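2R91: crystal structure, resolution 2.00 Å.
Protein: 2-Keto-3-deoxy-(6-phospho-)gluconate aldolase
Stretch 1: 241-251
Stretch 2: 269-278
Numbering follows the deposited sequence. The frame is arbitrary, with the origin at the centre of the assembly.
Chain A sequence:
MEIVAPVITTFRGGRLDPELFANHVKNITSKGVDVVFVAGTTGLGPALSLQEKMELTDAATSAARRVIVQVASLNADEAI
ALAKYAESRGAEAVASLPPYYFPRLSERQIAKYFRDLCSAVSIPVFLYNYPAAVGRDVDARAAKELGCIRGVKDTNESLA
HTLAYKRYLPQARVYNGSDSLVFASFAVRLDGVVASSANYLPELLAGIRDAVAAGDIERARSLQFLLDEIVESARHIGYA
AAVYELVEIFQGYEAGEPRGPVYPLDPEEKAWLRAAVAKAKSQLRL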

# COMPACT_ATOMS: atom_id res chain seq x y z
N ALA A 241 12.41 -20.46 5.58
CA ALA A 241 13.27 -21.66 5.43
C ALA A 241 14.72 -21.44 5.88
O ALA A 241 15.37 -22.35 6.44
CB ALA A 241 13.23 -22.18 4.00
N ALA A 242 15.26 -20.25 5.62
CA ALA A 242 16.64 -19.95 5.96
C ALA A 242 16.91 -19.95 7.48
O ALA A 242 18.02 -20.28 7.91
CB ALA A 242 17.09 -18.56 5.31
N VAL A 243 15.90 -19.62 8.28
CA VAL A 243 16.06 -19.57 9.74
C VAL A 243 16.65 -20.89 10.25
O VAL A 243 17.54 -20.90 11.13
CB VAL A 243 14.70 -19.23 10.46
CG1 VAL A 243 14.79 -19.45 11.99
CG2 VAL A 243 14.24 -17.82 10.17
N TYR A 244 16.18 -22.01 9.68
CA TYR A 244 16.62 -23.35 10.09
C TYR A 244 18.09 -23.56 9.78
O TYR A 244 18.85 -24.09 10.61
CB TYR A 244 15.85 -24.41 9.31
CG TYR A 244 14.39 -24.55 9.65
CD1 TYR A 244 13.95 -25.61 10.49
CD2 TYR A 244 13.44 -23.66 9.12
CE1 TYR A 244 12.58 -25.74 10.80
CE2 TYR A 244 12.07 -23.78 9.43
CZ TYR A 244 11.65 -24.85 10.26
OH TYR A 244 10.29 -24.99 10.55
N GLU A 245 18.51 -23.14 8.58
CA GLU A 245 19.92 -23.26 8.21
C GLU A 245 20.81 -22.34 9.05
O GLU A 245 21.93 -22.72 9.43
CB GLU A 245 20.14 -23.07 6.69
CG GLU A 245 21.60 -23.20 6.21
CD GLU A 245 22.15 -24.61 6.40
OE1 GLU A 245 21.36 -25.55 6.57
OE2 GLU A 245 23.38 -24.78 6.39
N LEU A 246 20.31 -21.13 9.36
CA LEU A 246 21.03 -20.22 10.26
C LEU A 246 21.26 -20.85 11.66
O LEU A 246 22.33 -20.69 12.26
CB LEU A 246 20.32 -18.87 10.38
CG LEU A 246 20.27 -18.03 9.09
CD1 LEU A 246 19.45 -16.77 9.31
CD2 LEU A 246 21.71 -17.66 8.61
N VAL A 247 20.25 -21.54 12.19
CA VAL A 247 20.47 -22.31 13.43
C VAL A 247 21.62 -23.31 13.26
O VAL A 247 22.51 -23.38 14.12
CB VAL A 247 19.19 -23.06 13.89
CG1 VAL A 247 19.46 -23.93 15.18
CG2 VAL A 247 18.06 -22.07 14.13
N GLU A 248 21.61 -24.10 12.19
CA GLU A 248 22.71 -25.07 11.99
C GLU A 248 24.06 -24.34 11.91
O GLU A 248 25.03 -24.71 12.58
CB GLU A 248 22.47 -25.91 10.73
CG GLU A 248 21.11 -26.59 10.77
CD GLU A 248 21.04 -27.93 10.06
OE1 GLU A 248 22.05 -28.37 9.43
OE2 GLU A 248 19.94 -28.55 10.14
N ILE A 249 24.10 -23.29 11.09
CA ILE A 249 25.34 -22.50 10.93
C ILE A 249 25.91 -21.96 12.24
O ILE A 249 27.08 -22.17 12.56
CB ILE A 249 25.13 -21.33 9.96
CG1 ILE A 249 24.94 -21.86 8.53
CG2 ILE A 249 26.34 -20.34 10.02
CD1 ILE A 249 24.40 -20.79 7.52
N PHE A 250 25.08 -21.26 13.01
CA PHE A 250 25.58 -20.56 14.17
C PHE A 250 25.58 -21.39 15.47
O PHE A 250 26.34 -21.08 16.40
CB PHE A 250 24.79 -19.28 14.39
CG PHE A 250 25.07 -18.21 13.36
CD1 PHE A 250 26.27 -17.49 13.38
CD2 PHE A 250 24.14 -17.90 12.40
CE1 PHE A 250 26.52 -16.48 12.43
CE2 PHE A 250 24.39 -16.89 11.45
CZ PHE A 250 25.57 -16.21 11.46
N GLN A 251 24.69 -22.38 15.55
CA GLN A 251 24.55 -23.18 16.79
C GLN A 251 25.13 -24.59 16.65
O GLN A 251 25.37 -25.25 17.65
CB GLN A 251 23.07 -23.25 17.24
CG GLN A 251 22.45 -21.90 17.57
CD GLN A 251 23.26 -21.15 18.62
OE1 GLN A 251 23.64 -21.73 19.65
NE2 GLN A 251 23.55 -19.86 18.35
N GLU A 269 21.13 -23.60 -2.08
CA GLU A 269 20.74 -22.43 -1.28
C GLU A 269 21.46 -22.45 0.07
O GLU A 269 21.91 -21.42 0.55
CB GLU A 269 19.22 -22.42 -1.05
CG GLU A 269 18.41 -21.97 -2.24
CD GLU A 269 16.95 -22.39 -2.18
OE1 GLU A 269 16.62 -23.38 -1.48
OE2 GLU A 269 16.14 -21.77 -2.87
N LYS A 270 21.52 -23.62 0.71
CA LYS A 270 22.25 -23.76 1.96
C LYS A 270 23.73 -23.39 1.81
O LYS A 270 24.28 -22.69 2.65
CB LYS A 270 22.14 -25.20 2.49
CG LYS A 270 20.77 -25.54 3.05
CD LYS A 270 20.76 -27.02 3.44
CE LYS A 270 19.41 -27.47 3.93
NZ LYS A 270 19.53 -28.91 4.38
N ALA A 271 24.37 -23.86 0.75
CA ALA A 271 25.80 -23.53 0.56
C ALA A 271 25.99 -22.02 0.36
O ALA A 271 26.90 -21.41 0.93
CB ALA A 271 26.37 -24.33 -0.65
N TRP A 272 25.11 -21.41 -0.42
CA TRP A 272 25.18 -19.96 -0.68
C TRP A 272 25.02 -19.18 0.63
O TRP A 272 25.74 -18.22 0.92
CB TRP A 272 24.13 -19.54 -1.72
CG TRP A 272 24.17 -18.05 -1.98
CD1 TRP A 272 24.93 -17.41 -2.94
CD2 TRP A 272 23.51 -17.00 -1.24
NE1 TRP A 272 24.74 -16.05 -2.85
CE2 TRP A 272 23.89 -15.76 -1.83
CE3 TRP A 272 22.59 -16.99 -0.17
CZ2 TRP A 272 23.40 -14.53 -1.38
CZ3 TRP A 272 22.13 -15.78 0.30
CH2 TRP A 272 22.53 -14.55 -0.31
N LEU A 273 24.06 -19.60 1.46
CA LEU A 273 23.85 -18.88 2.72
C LEU A 273 25.02 -19.01 3.66
O LEU A 273 25.38 -18.04 4.32
CB LEU A 273 22.56 -19.40 3.42
CG LEU A 273 22.12 -18.65 4.67
CD1 LEU A 273 21.78 -17.18 4.35
CD2 LEU A 273 20.91 -19.43 5.32
N ARG A 274 25.62 -20.19 3.75
CA ARG A 274 26.76 -20.40 4.65
C ARG A 274 27.89 -19.43 4.28
O ARG A 274 28.50 -18.83 5.16
CB ARG A 274 27.29 -21.83 4.58
CG ARG A 274 26.35 -22.91 5.12
CD ARG A 274 26.82 -24.30 4.60
NE ARG A 274 25.82 -25.35 4.82
CZ ARG A 274 25.68 -26.44 4.06
NH1 ARG A 274 26.45 -26.61 2.98
NH2 ARG A 274 24.74 -27.35 4.37
N ALA A 275 28.14 -19.26 2.99
CA ALA A 275 29.19 -18.34 2.53
C ALA A 275 28.77 -16.88 2.75
O ALA A 275 29.58 -16.01 3.12
CB ALA A 275 29.49 -18.58 1.05
N ALA A 276 27.49 -16.61 2.53
CA ALA A 276 26.96 -15.25 2.70
C ALA A 276 27.12 -14.70 4.11
O ALA A 276 27.29 -13.49 4.28
CB ALA A 276 25.51 -15.19 2.28
N VAL A 277 27.08 -15.56 5.12
CA VAL A 277 27.15 -15.04 6.49
C VAL A 277 28.51 -15.32 7.16
O VAL A 277 28.70 -15.01 8.33
CB VAL A 277 26.00 -15.62 7.39
CG1 VAL A 277 24.61 -15.33 6.77
CG2 VAL A 277 26.20 -17.15 7.65
N ALA A 278 29.43 -15.93 6.42
CA ALA A 278 30.71 -16.35 7.01
C ALA A 278 31.50 -15.16 7.59
O ALA A 278 32.09 -15.26 8.66
CB ALA A 278 31.53 -17.12 5.99
O HOH W 1 21.15 -28.80 6.53

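Residues 241-251 and 269-276 are both helical, and each helix begins earlier in the chain. Their axes come within 10.4 Å and cross at -54°, with the N-to-C directions 54° apart. The nearest CA pairs are Glu245 with Lys270 and Ile249 with Arg274, one turn apart on both helices. Together the two stretches bury 406 Å² against each other.

Ala242 opens the contact. Its CB lies 3.9 Å from CD2 of Leu273. Val243 points away and takes no part.

Glu245 points toward the second helix and makes the direct hydrogen bond between the stretches. Its OE2 accepts a hydrogen bond from NE of Arg274 at 3.0 Å, within a salt bridge. The carboxylate oxygen lies at the edge of the guanidinium, near its plane, where the N-H can reach it. OE1 of Glu245 is 4.4 Å from NZ of Lys270, too far for a salt bridge. A water spans this gap: it accepts from Lys270 NZ and donates to Glu245 OE1. It also donates to OE1 of Glu248, so both acids are linked to the lysine. The aliphatic part of Glu245 serves packing as well, with CG 3.9 Å from CD2 of Leu273.

Leu246 starts sideways, but its end comes nearer. Its CD2 is 3.8 Å from CD2 of Leu273 and 4.2 Å from CG1 of Val277. Leu273 is a knob in the hole formed by Ala242, Glu245, Leu246 and Ile249.

Ile249 points toward the second stretch. CD1 of Ile249 is 4.2 Å from CG of Leu273 and completes the hole around it. Its CD1 lies 3.7 Å from CG of Arg274, so the arginine offers its aliphatic stem here and its charged end to Glu245. CG2 of Ile249 meets CG2 of Val277 at 4.0 Å.

Phe250 closes the apolar patch. Its CZ is 4.0 Å from Val277 CG2, which approaches the ring obliquely. Gln251 lies out of reach.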